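Local coordinates for protein macrophomate synthase intermolecular Diels-Alderase (PDB 1IZC) that belongs to the HpcH/HpaI aldolase/citrate lyase family of TIM-barrel enzymes and binds a magnesium ion and pyruvic acid, at residues Ser96-Arg101 with Ala116-Ile121; Asn192-Ala197 with Ala243-Val248. The protein carries 1 engineered substitution. All coordinates share one frame; numbering follows the deposited sequence.

Contact 1: Ser96-Arg101 with Ala116-Ile121; sequences SLVIVR and AGAAGI. With PYR (pyruvic acid), chain C.
In a beta-alpha-beta unit of the TIM barrel, Ile99 pairs with Gly120 and Val100 with Ile121, as neighbouring parallel strands. Val98 O accepts two backbone N-H groups, Ala119 N at 2.8 Å and Gly120 N at 3.2 Å. Both donors lie in its carbonyl plane. Two residues on, Val100 N donates a hydrogen bond to Gly120 O at 2.8 Å, and this bond is straighter (164°). Water 1 accepts from Val98 N and donates to Gly117 O, so it links the segments ahead of the direct bonds. Gly117 ends helix 107-116 in a Schellman motif, which turns the chain into the second strand.

Ile99 points to the face where Gly120 offers no side chain, and its CG2 lies 3.8 Å from Gly120 O. Val100 and Ile121 share the other face. Val100 CG1 is anti to the backbone N (chi1 179°), which puts CG2 beside that N, where it meets Ala118 CB at 3.8 Å.

Arg101 carries the strand into the ligand pocket. Its NH1 donates to O3 of pyruvic acid at 2.6 Å, with O3 at the guanidinium edge. Gln183 also binds NH1, and Asp70 pairs with NH2.

Strand 66-70 flanks strand 97-101 on its other edge. Helix 78-91 packs on Val98, and helix 28-37 covers Leu97, Ile99 and Ala119.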
loop_
_atom_site.group_PDB
_atom_site.type_symbol
_atom_site.label_atom_id
_atom_site.label_comp_id
_atom_site.label_asym_id
_atom_site.label_seq_id
_atom_site.Cartn_x
_atom_site.Cartn_y
_atom_site.Cartn_z
ATOM N N SER A 96 -11.838 1.072 23.805
ATOM C CA SER A 96 -10.780 0.072 23.691
ATOM C C SER A 96 -9.379 0.640 23.822
ATOM O O SER A 96 -8.887 1.315 22.921
ATOM C CB SER A 96 -10.876 -0.655 22.348
ATOM O OG SER A 96 -12.190 -1.159 22.150
ATOM N N LEU A 97 -8.726 0.351 24.939
ATOM C CA LEU A 97 -7.358 0.819 25.126
ATOM C C LEU A 97 -6.457 -0.040 24.237
ATOM O O LEU A 97 -6.826 -1.157 23.873
ATOM C CB LEU A 97 -6.958 0.664 26.588
ATOM C CG LEU A 97 -7.875 1.475 27.502
ATOM C CD1 LEU A 97 -7.469 1.250 28.944
ATOM C CD2 LEU A 97 -7.795 2.960 27.125
ATOM N N VAL A 98 -5.279 0.469 23.890
ATOM C CA VAL A 98 -4.388 -0.297 23.033
ATOM C C VAL A 98 -3.103 -0.684 23.735
ATOM O O VAL A 98 -2.428 0.159 24.328
ATOM C CB VAL A 98 -4.019 0.488 21.746
ATOM C CG1 VAL A 98 -3.036 -0.324 20.909
ATOM C CG2 VAL A 98 -5.267 0.806 20.950
ATOM N N ILE A 99 -2.789 -1.975 23.684
ATOM C CA ILE A 99 -1.561 -2.512 24.274
ATOM C C ILE A 99 -0.779 -3.074 23.099
ATOM O O ILE A 99 -1.351 -3.749 22.223
ATOM C CB ILE A 99 -1.872 -3.635 25.279
ATOM C CG1 ILE A 99 -2.674 -3.054 26.449
ATOM C CG2 ILE A 99 -0.570 -4.275 25.780
ATOM C CD1 ILE A 99 -3.363 -4.118 27.313
ATOM N N VAL A 100 0.520 -2.803 23.064
ATOM C CA VAL A 100 1.322 -3.273 21.956
ATOM C C VAL A 100 2.513 -4.056 22.448
ATOM O O VAL A 100 3.239 -3.592 23.329
ATOM C CB VAL A 100 1.862 -2.090 21.097
ATOM C CG1 VAL A 100 2.734 -2.632 19.959
ATOM C CG2 VAL A 100 0.707 -1.287 20.531
ATOM N N ARG A 101 2.680 -5.266 21.928
ATOM C CA ARG A 101 3.873 -6.026 22.281
ATOM C C ARG A 101 4.854 -5.698 21.170
ATOM O O ARG A 101 4.605 -5.976 19.993
ATOM C CB ARG A 101 3.664 -7.533 22.312
ATOM C CG ARG A 101 5.041 -8.180 22.365
ATOM C CD ARG A 101 5.018 -9.603 22.674
ATOM N NE ARG A 101 4.497 -10.418 21.585
ATOM C CZ ARG A 101 4.328 -11.721 21.720
ATOM N NH1 ARG A 101 4.642 -12.289 22.878
ATOM N NH2 ARG A 101 3.835 -12.451 20.727
ATOM N N ALA A 116 1.414 6.896 18.312
ATOM C CA ALA A 116 0.062 6.643 17.810
ATOM C C ALA A 116 -0.997 6.532 18.904
ATOM O O ALA A 116 -2.188 6.515 18.607
ATOM C CB ALA A 116 0.034 5.366 16.932
ATOM N N GLY A 117 -0.583 6.424 20.165
ATOM C CA GLY A 117 -1.570 6.352 21.228
ATOM C C GLY A 117 -1.658 5.068 22.036
ATOM O O GLY A 117 -2.630 4.861 22.752
ATOM N N ALA A 118 -0.662 4.194 21.938
ATOM C CA ALA A 118 -0.714 2.954 22.716
ATOM C C ALA A 118 -0.626 3.291 24.200
ATOM O O ALA A 118 0.199 4.113 24.598
ATOM C CB ALA A 118 0.438 2.025 22.324
ATOM N N ALA A 119 -1.458 2.643 25.012
ATOM C CA ALA A 119 -1.467 2.895 26.462
ATOM C C ALA A 119 -0.632 1.887 27.243
ATOM O O ALA A 119 -0.341 2.093 28.416
ATOM C CB ALA A 119 -2.911 2.885 26.981
ATOM N N GLY A 120 -0.253 0.799 26.592
ATOM C CA GLY A 120 0.547 -0.222 27.249
ATOM C C GLY A 120 1.556 -0.836 26.292
ATOM O O GLY A 120 1.274 -1.037 25.104
ATOM N N ILE A 121 2.744 -1.124 26.807
ATOM C CA ILE A 121 3.793 -1.742 26.015
ATOM C C ILE A 121 4.216 -3.027 26.725
ATOM O O ILE A 121 4.549 -3.008 27.912
ATOM C CB ILE A 121 5.028 -0.816 25.889
ATOM C CG1 ILE A 121 4.650 0.488 25.175
ATOM C CG2 ILE A 121 6.156 -1.531 25.170
ATOM C CD1 ILE A 121 4.272 0.339 23.684
HETATM C C PYR C . 4.850 -17.038 24.282
HETATM O O PYR C . 6.033 -17.196 23.923
HETATM O OXT PYR C . 4.111 -17.951 24.725
HETATM C CA PYR C . 4.380 -15.612 24.129
HETATM O O3 PYR C . 5.085 -14.690 23.688
HETATM C CB PYR C . 2.989 -15.386 24.561
HETATM O O HOH W 1 -4.634 3.342 24.198
#

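Contact 2: Asn192-Ala197 with Ala243-Val248; sequences NVDAIA and AQRNGV
Asn246 lies against Ala197 where helix 230-245 ends beside helix 193-197. Its CB is 3.3 Å from Ala197 O. CG stands anti to the carbonyl carbon (chi1 -73°), which keeps the amide alongside the end of the other segment. CG itself is 3.5 Å from Ala197 O. OD1 stays farther from that oxygen. ND2 reaches over to Ala197 CB at 3.7 Å. The same nitrogen is hydrogen-bonded to Ala242 O, four residues back, in helix 230-245, and to water 2 at 2.9 Å. These two bonds help fix the amide. Water 2 donates to Asp194 O and accepts from Arg245 NH1, so it ties three residues together.

Arg245 makes the charged link. Its NH1 donates to Asp194 OD1 at 2.9 Å in a nearly straight salt bridge (169°). OD1 sits at the guanidinium edge, close to its plane. The carboxylate is turned 65° from that plane, and NH1 approaches OD1 from above the carboxylate plane. Water 3 adds a second path, accepting from Arg245 NH2 at 2.6 Å and donating to Asp194 OD1 at 2.9 Å. Beside these polar groups, Val248 CG2 touches Ala197 O at 3.6 Å. Leu205 of strand 205-207 packs on Ala197, Ala243 and Val248.

Gly247 closes helix 230-245 with a Schellman motif before strand 250-253. Helices that touch one another and cover the strands within form the outer layer of a TIM barrel.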
loop_
_atom_site.group_PDB
_atom_site.type_symbol
_atom_site.label_atom_id
_atom_site.label_comp_id
_atom_site.label_asym_id
_atom_site.label_seq_id
_atom_site.Cartn_x
_atom_site.Cartn_y
_atom_site.Cartn_z
ATOM N N ASN A 192 14.879 -14.981 37.581
ATOM C CA ASN A 192 15.060 -13.626 38.090
ATOM C C ASN A 192 13.726 -12.876 38.230
ATOM O O ASN A 192 13.713 -11.652 38.346
ATOM C CB ASN A 192 16.008 -12.871 37.142
ATOM C CG ASN A 192 16.544 -11.580 37.735
ATOM O OD1 ASN A 192 16.780 -11.481 38.943
ATOM N ND2 ASN A 192 16.759 -10.583 36.879
ATOM N N VAL A 193 12.613 -13.604 38.251
ATOM C CA VAL A 193 11.303 -12.945 38.321
ATOM C C VAL A 193 11.040 -12.172 39.612
ATOM O O VAL A 193 10.312 -11.182 39.609
ATOM C CB VAL A 193 10.143 -13.953 38.066
ATOM C CG1 VAL A 193 9.970 -14.892 39.256
ATOM C CG2 VAL A 193 8.847 -13.197 37.800
ATOM N N ASP A 194 11.624 -12.603 40.724
ATOM C CA ASP A 194 11.397 -11.866 41.957
ATOM C C ASP A 194 11.882 -10.429 41.819
ATOM O O ASP A 194 11.205 -9.499 42.261
ATOM C CB ASP A 194 12.097 -12.545 43.142
ATOM C CG ASP A 194 11.522 -13.912 43.442
ATOM O OD1 ASP A 194 10.303 -14.095 43.243
ATOM O OD2 ASP A 194 12.278 -14.803 43.885
ATOM N N ALA A 195 13.046 -10.243 41.204
ATOM C CA ALA A 195 13.601 -8.909 41.030
ATOM C C ALA A 195 12.801 -8.088 40.017
ATOM O O ALA A 195 12.555 -6.901 40.217
ATOM C CB ALA A 195 15.051 -9.004 40.582
ATOM N N ILE A 196 12.394 -8.724 38.928
ATOM C CA ILE A 196 11.649 -8.006 37.907
ATOM C C ILE A 196 10.289 -7.564 38.449
ATOM O O ILE A 196 9.867 -6.426 38.234
ATOM C CB ILE A 196 11.467 -8.889 36.645
ATOM C CG1 ILE A 196 12.843 -9.205 36.039
ATOM C CG2 ILE A 196 10.592 -8.153 35.617
ATOM C CD1 ILE A 196 12.826 -10.321 34.999
ATOM N N ALA A 197 9.627 -8.457 39.178
ATOM C CA ALA A 197 8.305 -8.178 39.735
ATOM C C ALA A 197 8.314 -7.050 40.755
ATOM O O ALA A 197 7.301 -6.367 40.945
ATOM C CB ALA A 197 7.735 -9.444 40.374
ATOM N N ALA A 243 4.264 -11.719 41.181
ATOM C CA ALA A 243 3.359 -10.647 40.769
ATOM C C ALA A 243 2.412 -10.271 41.924
ATOM O O ALA A 243 2.273 -9.103 42.277
ATOM C CB ALA A 243 2.535 -11.091 39.539
ATOM N N GLN A 244 1.773 -11.271 42.516
ATOM C CA GLN A 244 0.833 -11.036 43.619
ATOM C C GLN A 244 1.441 -10.327 44.833
ATOM O O GLN A 244 0.850 -9.390 45.371
ATOM C CB GLN A 244 0.223 -12.370 44.076
ATOM C CG GLN A 244 -0.790 -12.969 43.103
ATOM C CD GLN A 244 -0.881 -14.487 43.204
ATOM O OE1 GLN A 244 -0.466 -15.089 44.202
ATOM N NE2 GLN A 244 -1.430 -15.115 42.168
ATOM N N ARG A 245 2.618 -10.765 45.264
ATOM C CA ARG A 245 3.231 -10.168 46.441
ATOM C C ARG A 245 3.608 -8.701 46.246
ATOM O O ARG A 245 3.629 -7.925 47.207
ATOM C CB ARG A 245 4.467 -10.972 46.866
ATOM C CG ARG A 245 5.756 -10.582 46.178
ATOM C CD ARG A 245 6.967 -11.166 46.921
ATOM N NE ARG A 245 7.000 -12.614 46.796
ATOM C CZ ARG A 245 7.708 -13.277 45.883
ATOM N NH1 ARG A 245 8.475 -12.631 45.008
ATOM N NH2 ARG A 245 7.616 -14.596 45.826
ATOM N N ASN A 246 3.897 -8.318 45.002
ATOM C CA ASN A 246 4.293 -6.948 44.693
ATOM C C ASN A 246 3.148 -6.061 44.225
ATOM O O ASN A 246 3.359 -4.895 43.883
ATOM C CB ASN A 246 5.419 -6.962 43.646
ATOM C CG ASN A 246 6.749 -7.413 44.235
ATOM O OD1 ASN A 246 7.391 -6.672 44.983
ATOM N ND2 ASN A 246 7.161 -8.635 43.913
ATOM N N GLY A 247 1.941 -6.615 44.202
ATOM C CA GLY A 247 0.778 -5.856 43.784
ATOM C C GLY A 247 0.792 -5.536 42.298
ATOM O O GLY A 247 0.384 -4.443 41.888
ATOM N N VAL A 248 1.263 -6.496 41.501
ATOM C CA VAL A 248 1.340 -6.331 40.046
ATOM C C VAL A 248 0.302 -7.226 39.374
ATOM O O VAL A 248 0.285 -8.444 39.579
ATOM C CB VAL A 248 2.751 -6.695 39.532
ATOM C CG1 VAL A 248 2.830 -6.511 38.020
ATOM C CG2 VAL A 248 3.774 -5.796 40.203
HETATM O O HOH W 2 9.673 -9.945 44.592
HETATM O O HOH W 3 8.135 -15.912 43.638
#

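How the contacts relate
From the N terminus, the chain runs through strands 43-48 and 66-70 before contact 1 begins. Contact 1 closes a short loop, in which helix 107-116 returns the chain to the next strand. The chain then continues through strand 179-184 to contact 2. That contact closes a longer loop, which holds strand 205-207 and most of helix 230-245. The two loops follow in series and neither nest nor cross. Contact 1 joins strands of the barrel wall near the centre of the chain. Contact 2 joins helices farther out. Their centres are about 22 Å apart and their nearest atoms about 11 Å, so they do not touch.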